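Peptidyl tryptophan dihydroxylase (Pseudomonas putida, PDB 7CTQ) probably uses bound FAD to dihydroxylate a peptidyl tryptophan, a step essential for making the tryptophylquinone cofactor of quinohemoprotein amine dehydrogenase. Local coordinates at residues Asp151-Pro156 against Leu313-Ala318. Sequence-based numbering, arbitrary orientation.
Sequences DRLRGP and LFLRFA
L153, on the short edge strand 153-154, meets F314 of helix 299-327 with the backbones well apart, their CA atoms 9.3 Å from each other. R152 and L153 both pair with L248 in a classic beta bulge at the edge of a small antiparallel sheet, and the chain turns a corner at R152. The gap is bridged by the L153 side chain and the F314 ring. F314 carries its CG anti to the backbone N (chi1 173°), which sends the ring out from the helix toward the strand. L153 CD1 approaches that ring obliquely, 3.9 Å from F314 CE2, and L153 CB lies 4.0 Å from the same carbon. The same methyl also meets L315 CD2, at 4.1 Å, the two leucine side chains crossing at about a right angle. The CB of R154 is directed away from the helix, and its NH2 makes a salt bridge with D151 OD2, 2.8 Å long; E157 takes R154 NH1. A salt bridge from R152 NE to E311 also ties this strand region to helix 299-327. Between the two segments themselves the contact is small and purely apolar, resting on dispersion and burial of carbon, without a directional bond.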
loop_
_atom_site.group_PDB
_atom_site.type_symbol
_atom_site.label_atom_id
_atom_site.label_comp_id
_atom_site.label_asym_id
_atom_site.label_seq_id
_atom_site.Cartn_x
_atom_site.Cartn_y
_atom_site.Cartn_z
ATOM N N ASP A 151 4.257 -7.405 14.949
ATOM C CA ASP A 151 3.110 -6.937 14.186
ATOM C C ASP A 151 2.105 -6.265 15.111
ATOM O O ASP A 151 1.872 -6.728 16.233
ATOM C CB ASP A 151 2.433 -8.094 13.452
ATOM C CG ASP A 151 3.400 -8.886 12.590
ATOM O OD1 ASP A 151 4.438 -8.321 12.162
ATOM O OD2 ASP A 151 3.103 -10.070 12.342
ATOM N N ARG A 152 1.527 -5.157 14.636
ATOM C CA ARG A 152 0.348 -4.586 15.282
ATOM C C ARG A 152 -0.901 -5.399 14.965
ATOM O O ARG A 152 -1.729 -5.641 15.847
ATOM C CB ARG A 152 0.162 -3.142 14.846
ATOM C CG ARG A 152 -0.981 -2.436 15.526
ATOM C CD ARG A 152 -0.589 -1.004 15.840
ATOM N NE ARG A 152 -1.580 -0.317 16.677
ATOM C CZ ARG A 152 -1.551 -0.267 18.007
ATOM N NH1 ARG A 152 -0.577 -0.863 18.688
ATOM N NH2 ARG A 152 -2.505 0.382 18.657
ATOM N N LEU A 153 -1.056 -5.819 13.711
ATOM C CA LEU A 153 -2.119 -6.729 13.302
ATOM C C LEU A 153 -1.576 -7.685 12.256
ATOM O O LEU A 153 -0.696 -7.326 11.468
ATOM C CB LEU A 153 -3.311 -5.992 12.696
ATOM C CG LEU A 153 -4.106 -5.153 13.676
ATOM C CD1 LEU A 153 -4.985 -4.197 12.888
ATOM C CD2 LEU A 153 -4.919 -6.080 14.568
ATOM N N ARG A 154 -2.140 -8.889 12.232
ATOM C CA ARG A 154 -1.736 -9.918 11.286
ATOM C C ARG A 154 -2.974 -10.699 10.895
ATOM O O ARG A 154 -3.690 -11.200 11.766
ATOM C CB ARG A 154 -0.680 -10.847 11.884
ATOM C CG ARG A 154 0.045 -11.669 10.836
ATOM C CD ARG A 154 1.198 -12.474 11.411
ATOM N NE ARG A 154 1.874 -13.175 10.324
ATOM C CZ ARG A 154 2.965 -12.736 9.711
ATOM N NH1 ARG A 154 3.486 -13.442 8.710
ATOM N NH2 ARG A 154 3.552 -11.617 10.111
ATOM N N GLY A 155 -3.251 -10.766 9.598
ATOM C CA GLY A 155 -4.408 -11.482 9.121
ATOM C C GLY A 155 -4.119 -12.953 8.924
ATOM O O GLY A 155 -3.040 -13.448 9.266
ATOM N N PRO A 156 -5.083 -13.675 8.357
ATOM C CA PRO A 156 -4.887 -15.105 8.078
ATOM C C PRO A 156 -3.598 -15.324 7.311
ATOM O O PRO A 156 -3.355 -14.668 6.301
ATOM C CB PRO A 156 -6.108 -15.471 7.227
ATOM C CG PRO A 156 -7.110 -14.387 7.492
ATOM C CD PRO A 156 -6.321 -13.149 7.763
ATOM N N LEU A 313 -5.348 3.268 6.962
ATOM C CA LEU A 313 -5.160 2.796 5.589
ATOM C C LEU A 313 -5.202 1.271 5.529
ATOM O O LEU A 313 -5.955 0.691 4.735
ATOM C CB LEU A 313 -3.831 3.319 5.010
ATOM C CG LEU A 313 -3.664 4.793 4.609
ATOM C CD1 LEU A 313 -2.227 5.055 4.149
ATOM C CD2 LEU A 313 -4.631 5.231 3.516
ATOM N N PHE A 314 -4.402 0.607 6.375
ATOM C CA PHE A 314 -4.373 -0.854 6.424
ATOM C C PHE A 314 -5.768 -1.431 6.566
ATOM O O PHE A 314 -6.162 -2.340 5.826
ATOM C CB PHE A 314 -3.501 -1.318 7.594
ATOM C CG PHE A 314 -3.536 -2.813 7.835
ATOM C CD1 PHE A 314 -2.745 -3.681 7.073
ATOM C CD2 PHE A 314 -4.344 -3.351 8.828
ATOM C CE1 PHE A 314 -2.771 -5.041 7.310
ATOM C CE2 PHE A 314 -4.381 -4.708 9.062
ATOM C CZ PHE A 314 -3.598 -5.560 8.300
ATOM N N LEU A 315 -6.532 -0.912 7.522
ATOM C CA LEU A 315 -7.856 -1.460 7.766
ATOM C C LEU A 315 -8.777 -1.219 6.581
ATOM O O LEU A 315 -9.595 -2.088 6.240
ATOM C CB LEU A 315 -8.442 -0.857 9.047
ATOM C CG LEU A 315 -7.806 -1.383 10.339
ATOM C CD1 LEU A 315 -8.368 -0.655 11.554
ATOM C CD2 LEU A 315 -8.018 -2.899 10.484
ATOM N N ARG A 316 -8.667 -0.048 5.943
ATOM C CA ARG A 316 -9.509 0.227 4.779
ATOM C C ARG A 316 -9.176 -0.719 3.630
ATOM O O ARG A 316 -10.070 -1.333 3.030
ATOM C CB ARG A 316 -9.358 1.679 4.331
ATOM C CG ARG A 316 -10.170 1.975 3.065
ATOM C CD ARG A 316 -9.948 3.381 2.531
ATOM N NE ARG A 316 -10.460 3.506 1.167
ATOM C CZ ARG A 316 -11.741 3.707 0.857
ATOM N NH1 ARG A 316 -12.661 3.808 1.815
ATOM N NH2 ARG A 316 -12.107 3.807 -0.418
ATOM N N PHE A 317 -7.889 -0.865 3.317
ATOM C CA PHE A 317 -7.524 -1.760 2.230
ATOM C C PHE A 317 -7.859 -3.207 2.562
ATOM O O PHE A 317 -8.238 -3.969 1.663
ATOM C CB PHE A 317 -6.046 -1.579 1.883
ATOM C CG PHE A 317 -5.718 -0.189 1.400
ATOM C CD1 PHE A 317 -6.644 0.522 0.629
ATOM C CD2 PHE A 317 -4.509 0.424 1.743
ATOM C CE1 PHE A 317 -6.369 1.799 0.188
ATOM C CE2 PHE A 317 -4.218 1.714 1.304
ATOM C CZ PHE A 317 -5.145 2.406 0.525
ATOM N N ALA A 318 -7.758 -3.599 3.839
ATOM C CA ALA A 318 -8.109 -4.965 4.231
ATOM C C ALA A 318 -9.587 -5.242 3.993
ATOM O O ALA A 318 -9.964 -6.343 3.570
ATOM C CB ALA A 318 -7.762 -5.202 5.702
#